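Local coordinates for protein GTP pyrophosphokinase YjbM (Bacillus subtilis, PDB 5DEC) that makes the alarmone (p)ppGpp by transferring pyrophosphate from ATP to GTP or GDP, working as an allosterically activated homotetramer, at residues E26-V29 with K30-I34. Residues are numbered along the deposited sequence; the frame is centred on the assembly and turned at random.
Sequences ELKV and KLKGI
Lys-28 and Lys-32, one turn apart on helix 11-38, run side by side and point the same way. NZ of Lys-28 and NZ of Lys-32 are 4.7 Å apart, while CE of Lys-28 comes to 3.8 Å from NZ of Lys-32. Lys-32 is extended beyond CG, but Lys-28 bends at CG-CD (chi3 62°), which steers its end alongside its neighbour. The two ammonium groups are thus presented on the same side of the helix; that of Lys-28 also has a long, weak ion pair with Glu-25.

Backbone bonds join the turns. Lys-30 N gives to Glu-26 O, Leu-31 N to Leu-27 O at 2.9 Å, and Lys-32 N to Lys-28 O at 3.0 Å. The next bond, Gly-33 N to Val-29 O, is weak, bent to 127° at the hydrogen; Gly-33 N also donates to Lys-30 O.

Aliphatic carbons press on the same carbonyls: CG of Leu-31 sits 3.2 Å from Leu-27 O, and CG of Lys-30 lies 3.4 Å from Glu-26 O. Leu-27 and Leu-31 both pack on Leu-83 of the sheet. Lys-30 turns at its end to a salt bridge with Asp-105 and another with Glu-26 of the second subunit, whose Val-29 meets Val-29 here.

Residues 28-34, almost two turns of an amphipathic helix, belong to the allosteric pppGpp site shared between two neighbouring subunits.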
loop_
_atom_site.group_PDB
_atom_site.type_symbol
_atom_site.label_atom_id
_atom_site.label_comp_id
_atom_site.label_asym_id
_atom_site.label_seq_id
_atom_site.Cartn_x
_atom_site.Cartn_y
_atom_site.Cartn_z
ATOM N N GLU B 26 -8.946 7.099 -5.386
ATOM C CA GLU B 26 -10.110 7.203 -4.501
ATOM C C GLU B 26 -11.102 6.086 -4.797
ATOM O O GLU B 26 -11.597 5.438 -3.891
ATOM C CB GLU B 26 -10.773 8.574 -4.635
ATOM C CG GLU B 26 -9.884 9.700 -4.057
ATOM C CD GLU B 26 -10.538 11.070 -4.037
ATOM O OE1 GLU B 26 -11.782 11.161 -4.182
ATOM O OE2 GLU B 26 -9.791 12.065 -3.869
ATOM N N LEU B 27 -11.369 5.851 -6.074
ATOM C CA LEU B 27 -12.295 4.805 -6.473
ATOM C C LEU B 27 -11.762 3.410 -6.171
ATOM O O LEU B 27 -12.537 2.510 -5.867
ATOM C CB LEU B 27 -12.633 4.941 -7.955
ATOM C CG LEU B 27 -13.655 6.038 -8.247
ATOM C CD1 LEU B 27 -13.692 6.321 -9.747
ATOM C CD2 LEU B 27 -15.038 5.636 -7.738
ATOM N N LYS B 28 -10.447 3.212 -6.254
ATOM C CA LYS B 28 -9.891 1.907 -5.867
ATOM C C LYS B 28 -10.194 1.559 -4.421
ATOM O O LYS B 28 -10.636 0.449 -4.123
ATOM C CB LYS B 28 -8.371 1.863 -6.087
ATOM C CG LYS B 28 -8.019 1.522 -7.536
ATOM C CD LYS B 28 -6.569 1.843 -7.871
ATOM C CE LYS B 28 -5.582 1.060 -7.045
ATOM N NZ LYS B 28 -4.207 1.372 -7.545
ATOM N N VAL B 29 -9.954 2.498 -3.509
ATOM C CA VAL B 29 -10.187 2.204 -2.104
ATOM C C VAL B 29 -11.678 1.992 -1.830
ATOM O O VAL B 29 -12.072 1.127 -1.022
ATOM C CB VAL B 29 -9.636 3.331 -1.195
ATOM C CG1 VAL B 29 -10.042 3.100 0.268
ATOM C CG2 VAL B 29 -8.160 3.376 -1.327
ATOM N N LYS B 30 -12.504 2.797 -2.496
ATOM C CA LYS B 30 -13.954 2.652 -2.363
ATOM C C LYS B 30 -14.408 1.265 -2.814
ATOM O O LYS B 30 -15.064 0.552 -2.079
ATOM C CB LYS B 30 -14.673 3.734 -3.171
ATOM C CG LYS B 30 -14.679 5.125 -2.462
ATOM C CD LYS B 30 -15.085 6.228 -3.427
ATOM C CE LYS B 30 -15.172 7.614 -2.742
ATOM N NZ LYS B 30 -16.341 7.666 -1.832
ATOM N N LEU B 31 -14.043 0.885 -4.025
ATOM C CA LEU B 31 -14.535 -0.384 -4.581
ATOM C C LEU B 31 -13.965 -1.617 -3.864
ATOM O O LEU B 31 -14.649 -2.654 -3.720
ATOM C CB LEU B 31 -14.220 -0.426 -6.071
ATOM C CG LEU B 31 -14.898 0.670 -6.891
ATOM C CD1 LEU B 31 -14.457 0.580 -8.334
ATOM C CD2 LEU B 31 -16.405 0.559 -6.783
ATOM N N LYS B 32 -12.726 -1.511 -3.388
ATOM C CA LYS B 32 -12.143 -2.591 -2.595
ATOM C C LYS B 32 -12.864 -2.770 -1.272
ATOM O O LYS B 32 -12.784 -3.827 -0.662
ATOM C CB LYS B 32 -10.647 -2.340 -2.335
ATOM C CG LYS B 32 -9.781 -2.574 -3.555
ATOM C CD LYS B 32 -8.333 -2.115 -3.356
ATOM C CE LYS B 32 -7.533 -2.359 -4.642
ATOM N NZ LYS B 32 -6.173 -1.765 -4.599
ATOM N N GLY B 33 -13.584 -1.744 -0.837
ATOM C CA GLY B 33 -14.366 -1.828 0.387
ATOM C C GLY B 33 -15.561 -2.758 0.275
ATOM O O GLY B 33 -16.089 -3.228 1.278
ATOM N N ILE B 34 -16.014 -2.997 -0.949
ATOM C CA ILE B 34 -17.161 -3.867 -1.182
ATOM C C ILE B 34 -16.835 -5.279 -0.719
ATOM O O ILE B 34 -17.593 -5.882 0.037
ATOM C CB ILE B 34 -17.565 -3.871 -2.670
ATOM C CG1 ILE B 34 -18.131 -2.507 -3.067
ATOM C CG2 ILE B 34 -18.585 -4.982 -2.956
ATOM C CD1 ILE B 34 -18.305 -2.334 -4.549
#